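Local coordinates for protein lysin (Enterococcus phage IMEEF1, PDB 6IST) that probably cleaves the peptidoglycan of its enterococcal host through a papain-like CHAP cysteine peptidase domain, which binds a calcium ion, at residues Thr27-Leu32 with Gly89-Ala94; Met78-Gly83 with Phe104-Gln109; Asn5-Tyr10 with Val34-Arg39; Gly13-Gly18 with Ala122-His127. All coordinates share one frame; numbering follows the deposited sequence.

Interaction 1: Thr27-Leu32 with Gly89-Ala94; sequences TQCMDL and GHTGIA. With CA (calcium ion), chain E.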
loop_
_atom_site.group_PDB
_atom_site.type_symbol
_atom_site.label_atom_id
_atom_site.label_comp_id
_atom_site.label_asym_id
_atom_site.label_seq_id
_atom_site.Cartn_x
_atom_site.Cartn_y
_atom_site.Cartn_z
ATOM N N THR C 27 24.964 6.460 11.388
ATOM C CA THR C 27 23.749 6.915 12.092
ATOM C C THR C 27 23.637 8.434 12.008
ATOM O O THR C 27 24.031 9.147 12.866
ATOM C CB THR C 27 23.775 6.353 13.512
ATOM O OG1 THR C 27 24.904 6.898 14.215
ATOM C CG2 THR C 27 23.852 4.782 13.460
ATOM N N GLN C 28 23.164 8.952 10.857
ATOM C CA GLN C 28 22.961 10.355 10.641
ATOM C C GLN C 28 21.672 10.869 11.284
ATOM O O GLN C 28 20.856 10.058 11.763
ATOM C CB GLN C 28 22.935 10.616 9.159
ATOM C CG GLN C 28 24.269 10.224 8.484
ATOM C CD GLN C 28 25.407 11.167 8.827
ATOM O OE1 GLN C 28 25.246 12.402 8.880
ATOM N NE2 GLN C 28 26.589 10.612 9.039
ATOM N N CYS C 29 21.473 12.171 11.248
ATOM C CA CYS C 29 20.257 12.735 11.883
ATOM C C CYS C 29 18.958 12.273 11.252
ATOM O O CYS C 29 17.995 11.838 11.965
ATOM C CB CYS C 29 20.340 14.201 12.005
ATOM S SG CYS C 29 20.123 15.136 10.452
ATOM N N MET C 30 18.926 12.269 9.920
ATOM C CA MET C 30 17.697 11.839 9.245
ATOM C C MET C 30 17.352 10.361 9.492
ATOM O O MET C 30 16.169 9.979 9.465
ATOM C CB MET C 30 17.817 12.204 7.739
ATOM C CG MET C 30 16.550 12.315 6.885
ATOM S SD MET C 30 15.064 13.118 7.510
ATOM C CE MET C 30 14.087 13.292 5.961
ATOM N N ASP C 31 18.367 9.495 9.683
ATOM C CA ASP C 31 18.154 8.125 10.017
ATOM C C ASP C 31 17.210 7.930 11.197
ATOM O O ASP C 31 16.428 7.025 11.167
ATOM C CB ASP C 31 19.450 7.378 10.287
ATOM C CG ASP C 31 20.257 7.144 9.021
ATOM O OD1 ASP C 31 19.781 6.431 8.112
ATOM O OD2 ASP C 31 21.379 7.662 8.945
ATOM N N LEU C 32 17.338 8.750 12.245
ATOM C CA LEU C 32 16.468 8.592 13.386
ATOM C C LEU C 32 15.031 8.931 13.050
ATOM O O LEU C 32 14.100 8.164 13.347
ATOM C CB LEU C 32 16.904 9.542 14.520
ATOM C CG LEU C 32 16.020 9.478 15.770
ATOM C CD1 LEU C 32 15.997 8.043 16.228
ATOM C CD2 LEU C 32 16.618 10.351 16.847
ATOM N N GLY C 89 20.262 20.618 6.562
ATOM C CA GLY C 89 19.340 20.534 7.676
ATOM C C GLY C 89 19.812 19.680 8.840
ATOM O O GLY C 89 20.877 19.099 8.853
ATOM N N HIS C 90 18.974 19.658 9.864
ATOM C CA HIS C 90 19.140 18.715 10.961
ATOM C C HIS C 90 17.750 18.353 11.402
ATOM O O HIS C 90 16.830 19.100 11.170
ATOM C CB HIS C 90 19.926 19.413 12.078
ATOM C CG HIS C 90 20.170 18.537 13.254
ATOM N ND1 HIS C 90 20.880 17.367 13.203
ATOM C CD2 HIS C 90 19.726 18.660 14.514
ATOM C CE1 HIS C 90 20.868 16.790 14.393
ATOM N NE2 HIS C 90 20.164 17.572 15.207
ATOM N N THR C 91 17.615 17.233 12.119
ATOM C CA THR C 91 16.324 16.789 12.600
ATOM C C THR C 91 16.537 15.950 13.817
ATOM O O THR C 91 17.638 15.628 14.146
ATOM C CB THR C 91 15.573 16.020 11.502
ATOM O OG1 THR C 91 14.246 15.719 11.938
ATOM C CG2 THR C 91 16.309 14.695 11.085
ATOM N N GLY C 92 15.444 15.748 14.542
ATOM C CA GLY C 92 15.457 14.854 15.709
ATOM C C GLY C 92 14.012 14.897 16.242
ATOM O O GLY C 92 13.108 15.461 15.618
ATOM N N ILE C 93 13.739 14.219 17.362
ATOM C CA ILE C 93 12.383 14.116 17.836
ATOM C C ILE C 93 12.241 14.832 19.177
ATOM O O ILE C 93 12.944 14.421 20.123
ATOM C CB ILE C 93 11.950 12.657 18.050
ATOM C CG1 ILE C 93 12.124 11.775 16.767
ATOM C CG2 ILE C 93 10.489 12.590 18.514
ATOM C CD1 ILE C 93 11.379 12.248 15.537
ATOM N N ALA C 94 11.234 15.673 19.302
ATOM C CA ALA C 94 10.967 16.472 20.584
ATOM C C ALA C 94 10.409 15.462 21.577
ATOM O O ALA C 94 9.506 14.698 21.254
ATOM C CB ALA C 94 9.988 17.569 20.360
HETATM CA CA CA E . 22.697 6.124 7.499
HETATM O O HOH W 1 18.195 12.793 14.606
#

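Interaction 2: Met78-Gly83 with Phe104-Gln109; sequences MIWGLG and FVSVDQ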
loop_
_atom_site.group_PDB
_atom_site.type_symbol
_atom_site.label_atom_id
_atom_site.label_comp_id
_atom_site.label_asym_id
_atom_site.label_seq_id
_atom_site.Cartn_x
_atom_site.Cartn_y
_atom_site.Cartn_z
ATOM N N MET C 78 11.454 17.731 14.667
ATOM C CA MET C 78 12.069 19.011 14.614
ATOM C C MET C 78 12.833 19.122 13.362
ATOM O O MET C 78 13.484 18.162 12.894
ATOM C CB MET C 78 13.063 19.119 15.762
ATOM C CG MET C 78 12.464 18.986 17.108
ATOM S SD MET C 78 11.225 20.167 17.569
ATOM C CE MET C 78 11.972 21.705 16.928
ATOM N N ILE C 79 12.775 20.286 12.818
ATOM C CA ILE C 79 13.469 20.646 11.614
ATOM C C ILE C 79 14.322 21.891 11.808
ATOM O O ILE C 79 13.802 22.974 12.122
ATOM C CB ILE C 79 12.445 20.907 10.492
ATOM C CG1 ILE C 79 11.343 19.840 10.387
ATOM C CG2 ILE C 79 13.200 21.068 9.163
ATOM C CD1 ILE C 79 10.221 20.300 9.496
ATOM N N TRP C 80 15.626 21.766 11.543
ATOM C CA TRP C 80 16.533 22.873 11.463
ATOM C C TRP C 80 16.766 23.143 10.031
ATOM O O TRP C 80 17.154 22.191 9.277
ATOM C CB TRP C 80 17.814 22.541 12.088
ATOM C CG TRP C 80 17.903 22.534 13.571
ATOM C CD1 TRP C 80 18.465 23.524 14.370
ATOM C CD2 TRP C 80 17.452 21.509 14.483
ATOM N NE1 TRP C 80 18.405 23.140 15.695
ATOM C CE2 TRP C 80 17.765 21.944 15.799
ATOM C CE3 TRP C 80 16.794 20.329 14.329
ATOM C CZ2 TRP C 80 17.438 21.156 16.922
ATOM C CZ3 TRP C 80 16.519 19.502 15.441
ATOM C CH2 TRP C 80 16.830 19.968 16.717
ATOM N N GLY C 81 16.550 24.390 9.638
ATOM C CA GLY C 81 16.728 24.734 8.195
ATOM C C GLY C 81 17.245 26.111 7.880
ATOM O O GLY C 81 17.127 26.527 6.719
ATOM N N LEU C 82 17.736 26.851 8.867
ATOM C CA LEU C 82 18.113 28.261 8.708
ATOM C C LEU C 82 19.548 28.431 8.985
ATOM O O LEU C 82 20.122 27.718 9.798
ATOM C CB LEU C 82 17.332 29.175 9.638
ATOM C CG LEU C 82 15.818 29.052 9.344
ATOM C CD1 LEU C 82 15.039 29.781 10.444
ATOM C CD2 LEU C 82 15.482 29.592 7.988
ATOM N N GLY C 83 20.185 29.378 8.309
ATOM C CA GLY C 83 21.594 29.641 8.617
ATOM C C GLY C 83 22.486 28.522 8.094
ATOM O O GLY C 83 22.324 28.069 6.937
ATOM N N PHE C 104 14.161 23.704 24.268
ATOM C CA PHE C 104 13.439 22.479 24.180
ATOM C C PHE C 104 14.396 21.278 24.248
ATOM O O PHE C 104 15.618 21.422 24.113
ATOM C CB PHE C 104 12.587 22.470 22.883
ATOM C CG PHE C 104 13.401 22.428 21.596
ATOM C CD1 PHE C 104 13.792 23.608 20.968
ATOM C CD2 PHE C 104 13.694 21.261 21.017
ATOM C CE1 PHE C 104 14.537 23.608 19.814
ATOM C CE2 PHE C 104 14.479 21.221 19.863
ATOM C CZ PHE C 104 14.847 22.395 19.251
ATOM N N VAL C 105 13.840 20.102 24.465
ATOM C CA VAL C 105 14.575 18.880 24.451
ATOM C C VAL C 105 14.167 17.963 23.299
ATOM O O VAL C 105 13.025 17.683 23.130
ATOM C CB VAL C 105 14.409 18.153 25.791
ATOM C CG1 VAL C 105 15.086 16.825 25.786
ATOM C CG2 VAL C 105 14.963 19.015 26.927
ATOM N N SER C 106 15.131 17.503 22.520
ATOM C CA SER C 106 14.919 16.516 21.502
ATOM C C SER C 106 16.019 15.400 21.556
ATOM O O SER C 106 17.122 15.615 22.090
ATOM C CB SER C 106 14.753 17.180 20.098
ATOM O OG SER C 106 15.983 17.756 19.665
ATOM N N VAL C 107 15.716 14.203 21.031
ATOM C CA VAL C 107 16.686 13.134 20.875
ATOM C C VAL C 107 17.074 13.157 19.421
ATOM O O VAL C 107 16.179 13.181 18.544
ATOM C CB VAL C 107 16.077 11.806 21.227
ATOM C CG1 VAL C 107 16.912 10.672 20.745
ATOM C CG2 VAL C 107 15.896 11.767 22.707
ATOM N N ASP C 108 18.346 13.338 19.191
ATOM C CA ASP C 108 18.878 13.571 17.849
ATOM C C ASP C 108 20.095 12.675 17.685
ATOM O O ASP C 108 20.836 12.427 18.647
ATOM C CB ASP C 108 19.450 14.973 17.608
ATOM C CG ASP C 108 18.581 16.177 18.029
ATOM O OD1 ASP C 108 17.383 16.101 18.353
ATOM O OD2 ASP C 108 19.135 17.300 17.817
ATOM N N GLN C 109 20.337 12.201 16.449
ATOM C CA GLN C 109 21.637 11.622 16.074
ATOM C C GLN C 109 22.475 12.601 15.405
ATOM O O GLN C 109 21.962 13.508 14.738
ATOM C CB GLN C 109 21.462 10.407 15.156
ATOM C CG GLN C 109 20.803 9.275 15.869
ATOM C CD GLN C 109 20.618 8.004 15.082
ATOM O OE1 GLN C 109 20.445 6.959 15.700
ATOM N NE2 GLN C 109 20.568 8.071 13.750
#

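Interaction 3: Asn5-Tyr10 with Val34-Arg39; sequences NDVLSY and VDVMQR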
loop_
_atom_site.group_PDB
_atom_site.type_symbol
_atom_site.label_atom_id
_atom_site.label_comp_id
_atom_site.label_asym_id
_atom_site.label_seq_id
_atom_site.Cartn_x
_atom_site.Cartn_y
_atom_site.Cartn_z
ATOM N N ASN C 5 2.949 8.111 23.874
ATOM C CA ASN C 5 3.805 7.397 24.828
ATOM C C ASN C 5 4.589 6.277 24.207
ATOM O O ASN C 5 5.686 6.014 24.633
ATOM C CB ASN C 5 3.020 6.825 26.029
ATOM C CG ASN C 5 3.949 6.152 27.024
ATOM O OD1 ASN C 5 4.843 6.811 27.593
ATOM N ND2 ASN C 5 3.822 4.828 27.170
ATOM N N ASP C 6 4.047 5.632 23.183
ATOM C CA ASP C 6 4.791 4.593 22.497
ATOM C C ASP C 6 5.974 5.159 21.767
ATOM O O ASP C 6 7.077 4.633 21.863
ATOM C CB ASP C 6 3.880 3.798 21.547
ATOM C CG ASP C 6 2.862 2.946 22.314
ATOM O OD1 ASP C 6 3.250 2.500 23.412
ATOM O OD2 ASP C 6 1.694 2.742 21.872
ATOM N N VAL C 7 5.752 6.246 21.038
ATOM C CA VAL C 7 6.873 6.897 20.390
ATOM C C VAL C 7 7.924 7.391 21.375
ATOM O O VAL C 7 9.059 7.134 21.216
ATOM C CB VAL C 7 6.413 8.049 19.518
ATOM C CG1 VAL C 7 7.581 8.816 18.990
ATOM C CG2 VAL C 7 5.638 7.455 18.368
ATOM N N LEU C 8 7.502 8.028 22.433
ATOM C CA LEU C 8 8.480 8.548 23.350
ATOM C C LEU C 8 9.249 7.474 24.093
ATOM O O LEU C 8 10.433 7.625 24.349
ATOM C CB LEU C 8 7.825 9.484 24.377
ATOM C CG LEU C 8 7.125 10.726 23.785
ATOM C CD1 LEU C 8 6.371 11.490 24.848
ATOM C CD2 LEU C 8 8.177 11.574 23.093
ATOM N N SER C 9 8.572 6.399 24.453
ATOM C CA SER C 9 9.287 5.250 25.031
ATOM C C SER C 9 10.377 4.729 24.087
ATOM O O SER C 9 11.511 4.552 24.456
ATOM C CB SER C 9 8.304 4.165 25.378
ATOM O OG SER C 9 9.026 3.101 25.924
ATOM N N TYR C 10 10.013 4.533 22.841
ATOM C CA TYR C 10 10.940 4.033 21.843
ATOM C C TYR C 10 12.119 4.992 21.631
ATOM O O TYR C 10 13.292 4.593 21.699
ATOM C CB TYR C 10 10.203 3.774 20.514
ATOM C CG TYR C 10 11.135 3.288 19.450
ATOM C CD1 TYR C 10 11.611 1.992 19.444
ATOM C CD2 TYR C 10 11.570 4.146 18.480
ATOM C CE1 TYR C 10 12.521 1.549 18.469
ATOM C CE2 TYR C 10 12.460 3.727 17.488
ATOM C CZ TYR C 10 12.947 2.445 17.495
ATOM O OH TYR C 10 13.854 2.089 16.491
ATOM N N VAL C 34 13.660 9.046 10.165
ATOM C CA VAL C 34 13.084 8.086 9.214
ATOM C C VAL C 34 12.721 6.760 9.912
ATOM O O VAL C 34 11.657 6.249 9.689
ATOM C CB VAL C 34 14.027 7.779 8.040
ATOM C CG1 VAL C 34 13.572 6.538 7.287
ATOM C CG2 VAL C 34 14.147 9.023 7.189
ATOM N N ASP C 35 13.532 6.330 10.861
ATOM C CA ASP C 35 13.260 5.096 11.538
ATOM C C ASP C 35 11.951 5.237 12.280
ATOM O O ASP C 35 11.088 4.347 12.270
ATOM C CB ASP C 35 14.395 4.760 12.465
ATOM C CG ASP C 35 14.171 3.442 13.245
ATOM O OD1 ASP C 35 14.107 2.342 12.641
ATOM O OD2 ASP C 35 14.046 3.526 14.486
ATOM N N VAL C 36 11.882 6.249 13.120
ATOM C CA VAL C 36 10.666 6.447 13.900
ATOM C C VAL C 36 9.403 6.636 13.066
ATOM O O VAL C 36 8.339 6.028 13.331
ATOM C CB VAL C 36 10.835 7.602 14.867
ATOM C CG1 VAL C 36 9.562 7.849 15.658
ATOM C CG2 VAL C 36 12.032 7.374 15.739
ATOM N N MET C 37 9.462 7.466 12.036
ATOM C CA MET C 37 8.321 7.661 11.237
ATOM C C MET C 37 7.918 6.330 10.497
ATOM O O MET C 37 6.709 6.050 10.389
ATOM C CB MET C 37 8.548 8.776 10.223
ATOM C CG MET C 37 8.437 10.254 10.710
ATOM S SD MET C 37 7.034 10.723 11.695
ATOM C CE MET C 37 7.700 10.455 13.373
ATOM N N GLN C 38 8.869 5.573 9.970
ATOM C CA GLN C 38 8.567 4.301 9.314
ATOM C C GLN C 38 7.925 3.278 10.285
ATOM O O GLN C 38 6.907 2.748 10.004
ATOM C CB GLN C 38 9.795 3.678 8.722
ATOM C CG GLN C 38 10.270 4.271 7.448
ATOM C CD GLN C 38 11.357 3.397 6.789
ATOM O OE1 GLN C 38 11.278 3.064 5.607
ATOM N NE2 GLN C 38 12.329 2.961 7.591
ATOM N N ARG C 39 8.496 3.093 11.466
ATOM C CA ARG C 39 7.959 2.097 12.401
ATOM C C ARG C 39 6.593 2.461 12.915
ATOM O O ARG C 39 5.756 1.582 13.121
ATOM C CB ARG C 39 8.788 2.060 13.667
ATOM C CG ARG C 39 9.991 1.261 13.554
ATOM C CD ARG C 39 10.701 1.222 14.916
ATOM N NE ARG C 39 12.046 0.943 14.508
ATOM C CZ ARG C 39 12.507 -0.248 14.154
ATOM N NH1 ARG C 39 11.775 -1.364 14.280
ATOM N NH2 ARG C 39 13.753 -0.318 13.740
#

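Interaction 4: Gly13-Gly18 with Ala122-His127; sequences GLVGKG and AAAIHH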
loop_
_atom_site.group_PDB
_atom_site.type_symbol
_atom_site.label_atom_id
_atom_site.label_comp_id
_atom_site.label_asym_id
_atom_site.label_seq_id
_atom_site.Cartn_x
_atom_site.Cartn_y
_atom_site.Cartn_z
ATOM N N GLY C 13 14.410 5.165 24.603
ATOM C CA GLY C 13 15.110 3.870 24.551
ATOM C C GLY C 13 16.275 3.843 23.584
ATOM O O GLY C 13 17.186 3.072 23.731
ATOM N N LEU C 14 16.257 4.677 22.559
ATOM C CA LEU C 14 17.381 4.694 21.650
ATOM C C LEU C 14 18.563 5.458 22.151
ATOM O O LEU C 14 19.609 5.422 21.524
ATOM C CB LEU C 14 16.999 5.360 20.359
ATOM C CG LEU C 14 16.014 4.551 19.548
ATOM C CD1 LEU C 14 15.605 5.401 18.340
ATOM C CD2 LEU C 14 16.631 3.209 19.132
ATOM N N VAL C 15 18.396 6.250 23.188
ATOM C CA VAL C 15 19.499 7.083 23.644
ATOM C C VAL C 15 20.754 6.257 23.963
ATOM O O VAL C 15 20.696 5.276 24.712
ATOM C CB VAL C 15 19.037 7.982 24.802
ATOM C CG1 VAL C 15 20.241 8.675 25.430
ATOM C CG2 VAL C 15 18.008 9.015 24.301
ATOM N N GLY C 16 21.886 6.611 23.361
ATOM C CA GLY C 16 23.106 5.870 23.565
ATOM C C GLY C 16 23.386 4.831 22.500
ATOM O O GLY C 16 24.486 4.355 22.406
ATOM N N LYS C 17 22.417 4.560 21.641
ATOM C CA LYS C 17 22.554 3.649 20.506
ATOM C C LYS C 17 22.321 4.475 19.240
ATOM O O LYS C 17 21.984 5.637 19.295
ATOM C CB LYS C 17 21.479 2.572 20.554
ATOM C CG LYS C 17 21.414 1.752 21.835
ATOM C CD LYS C 17 19.965 1.367 22.107
ATOM C CE LYS C 17 19.802 0.669 23.452
ATOM N NZ LYS C 17 18.355 0.364 23.640
ATOM N N GLY C 18 22.376 3.833 18.097
ATOM C CA GLY C 18 22.118 4.555 16.846
ATOM C C GLY C 18 21.391 3.655 15.902
ATOM O O GLY C 18 21.527 2.439 15.999
ATOM N N ALA C 122 22.330 8.430 19.176
ATOM C CA ALA C 122 21.226 9.239 19.609
ATOM C C ALA C 122 21.555 9.777 20.999
ATOM O O ALA C 122 22.077 9.029 21.880
ATOM C CB ALA C 122 19.968 8.444 19.635
ATOM N N ALA C 123 21.248 11.046 21.191
ATOM C CA ALA C 123 21.423 11.671 22.497
ATOM C C ALA C 123 20.280 12.566 22.770
ATOM O O ALA C 123 19.670 13.155 21.861
ATOM C CB ALA C 123 22.720 12.434 22.519
ATOM N N ALA C 124 19.995 12.788 24.042
ATOM C CA ALA C 124 18.976 13.720 24.429
ATOM C C ALA C 124 19.643 15.076 24.641
ATOM O O ALA C 124 20.535 15.192 25.444
ATOM C CB ALA C 124 18.213 13.256 25.686
ATOM N N ILE C 125 19.244 16.060 23.837
ATOM C CA ILE C 125 19.862 17.364 23.734
ATOM C C ILE C 125 18.910 18.499 24.204
ATOM O O ILE C 125 17.762 18.610 23.727
ATOM C CB ILE C 125 20.167 17.702 22.262
ATOM C CG1 ILE C 125 20.855 16.534 21.512
ATOM C CG2 ILE C 125 21.001 18.988 22.221
ATOM C CD1 ILE C 125 22.129 16.151 22.155
ATOM N N HIS C 126 19.393 19.361 25.093
ATOM C CA HIS C 126 18.698 20.579 25.473
ATOM C C HIS C 126 19.089 21.654 24.480
ATOM O O HIS C 126 20.181 22.196 24.564
ATOM C CB HIS C 126 19.094 20.967 26.898
ATOM C CG HIS C 126 18.293 22.097 27.511
ATOM N ND1 HIS C 126 18.670 22.698 28.703
ATOM C CD2 HIS C 126 17.137 22.714 27.144
ATOM C CE1 HIS C 126 17.812 23.654 29.018
ATOM N NE2 HIS C 126 16.871 23.688 28.089
ATOM N N HIS C 127 18.213 21.925 23.517
ATOM C CA HIS C 127 18.496 22.909 22.453
ATOM C C HIS C 127 17.937 24.294 22.724
ATOM O O HIS C 127 16.966 24.466 23.452
ATOM C CB HIS C 127 17.794 22.455 21.181
ATOM C CG HIS C 127 18.439 21.287 20.486
ATOM N ND1 HIS C 127 19.597 21.420 19.756
ATOM C CD2 HIS C 127 18.035 20.004 20.320
ATOM C CE1 HIS C 127 19.840 20.280 19.109
ATOM N NE2 HIS C 127 18.946 19.381 19.487
#

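Interaction 1: Thr27-Leu32 with Gly89-Ala94
Cys29, near the start of helix 29-41, meets His90 and Thr91 of segment 89-94. The cysteine-histidine contacts come first. SG lies between the backbone N and the carbonyl carbon (chi1 74°), 3.6 Å from His90 ND1, while Cys29 CB approaches that ND1 obliquely to 3.4 Å. His90 CG stands anti to its backbone N (chi1 -179°), and the imidazole end returns to the cysteine although its CB points away; its NE2 is hydrogen-bonded to Asp108. The Thr91 methyl CG2 rests against the backbone carbonyl, 3.4 Å from Cys29 O, and lies 4.1 Å from Met30 SD; Thr91 OG1 turns to Met78 O. One water donates to both backbones, at 2.8 Å to Cys29 O and 2.9 Å to Thr91 O. On the far side of the helix start, Asp31 OD2 binds the calcium ion at 2.5 Å and takes the N-H of Gln28 on its anti lone pair; Asp20, Asp22, Trp24 and Gly26 supply the other ligands. A cysteine at a helix N-terminus facing a histidine on a strand is the arrangement of papain-like peptidases, consistent with Cys29 as nucleophile and His90 as its base, with calcium tying down the loop that leads into the helix.

Interaction 2: Met78-Gly83 with Phe104-Gln109
Met78 and Trp80 of strand 77-80 reach across strand 90-94, which lies between, to Phe104, Ser106 and Asp108 of strand 103-108. The apolar contacts centre on Phe104. Met78, bent at chi2 and chi3, sets its CE over one face of that ring, 4.2 Å from the centroid in a CH-pi contact, and its SD lies obliquely at 4.7 Å from the same centroid, a Met-aromatic contact. Trp80 comes tip to tip with Phe104: CZ2 touches CZ at 3.7 Å, at the edge of the phenyl ring, with the two ring planes turned by 44°. Polar atoms line the far corner of the indole. Ser106 OG lies in the plane of the Trp80 ring, 3.8 Å from CH2, and donates a 2.5 Å hydrogen bond to Asp108 OD1 on its syn side. Asp108 OD2 lies 3.7 Å from Trp80 CH2, its carboxylate turned 76° from the indole. With OD1 held by the serine and OD2 by His90 and His127, both oxygens of this buried carboxylate are engaged and its rotation is fixed. The row of residues on one face of an antiparallel sheet, ending at an aspartate bound to His90, fits the probable Cys-His-Asp triad of a CHAP domain.

Interaction 3: Asn5-Tyr10 with Val34-Arg39
Tyr10 on helix 4-13 reaches across to Asp35 and Arg39 on helix 29-41, crossing both side chains at about a right angle. With CG anti to the backbone N (chi1 179°), the ring extends to the other helix. The phenol OH donates a very short 2.5 Å hydrogen bond to Asp35 OD2, which lies in the ring plane at its edge, the carboxylate being turned 38° from the ring. Arg39 crosses beside this hydroxyl: NE is 2.9 Å from Tyr10 OH, and CD is 3.6 Å from Tyr10 CZ. The guanidinium bridges back to the aspartate, Arg39 NH2 meeting the syn lone pair of Asp35 OD1 at 2.9 Å in a salt bridge. Weak bonds from NE to both carboxylate oxygens add to the grip of phenol and arginine on the aspartate. Beside this polar group the Val7 and Val36 side chains meet at a slant, CG1 to CG1 4.0 Å, while Val36 CG2 touches the ring edge at Tyr10 CE2. Segments 5-10 and 34-39 run roughly antiparallel, at 144°, with axes 11.3 Å apart at closest approach. Phe40 of helix 29-41 extends the packing onto Asp6 and Val7, and Met37 touches Trp43 of strand 43-44.

Interaction 4: Gly13-Gly18 with Ala122-His127
Leu14 opens a type II beta turn that runs to Lys17 and docks on Ala122, beside strand 123-128, an outermost strand of the antiparallel sheet within this chain. The turn follows helix 4-13. Gly13, just before it, receives at its O a 3.0 Å hydrogen bond from Lys17 NZ, the largely extended lysine chain reaching back to this residue. Leu14 offers both backbone and side chain: its O lies 3.6 Å from Ala122 CB, its CB packs on that same methyl carbon, and its O also accepts the N-H of Lys17 that closes the turn. Val15 is the apolar flank. Its CG1, anti to the backbone N (chi1 170°), approaches the carbonyl oxygen of Ala122 to 4.0 Å, whereas CG2 comes within 4.5 Å of Ala124 CB; Val107 of strand 103-108 continues this patch. Gly16 takes the positive phi that the third position of a type II turn requires, and it sends its N-H to Ala122 O at 2.8 Å, a nearly straight bond of 169°. Lys17 turns its CB away and joins through its backbone. Ala122 is thus gripped on both its N-H and its carbonyl, fastening the loop to the edge strand. The second of these bonds runs from Ala122 N to Lys17 O, 2.8 Å long, with the donor tilted 23° from the carbonyl plane.

Interactions 1 and 2 meet in the probable active site: His90 NE2 lies 2.8 Å from Asp108 OD2, and Thr91 OG1 is 2.7 Å from Met78 O. Interaction 4 reaches the same carboxylate from the edge strand, His127 NE2 lying 2.7 Å from Asp108 OD2, and its turn packs against the cysteine helix through Leu14 CD1 and Leu32 CD1, 3.4 Å apart. Interaction 3 uses a later part of that helix and touches interaction 1 where Leu8 CD2 comes 3.9 Å from Ala94 O; its centre is about 16 Å from that of interaction 2. Calcium sits on the other side of the helix start, about 14 Å from the Asp108 side chain.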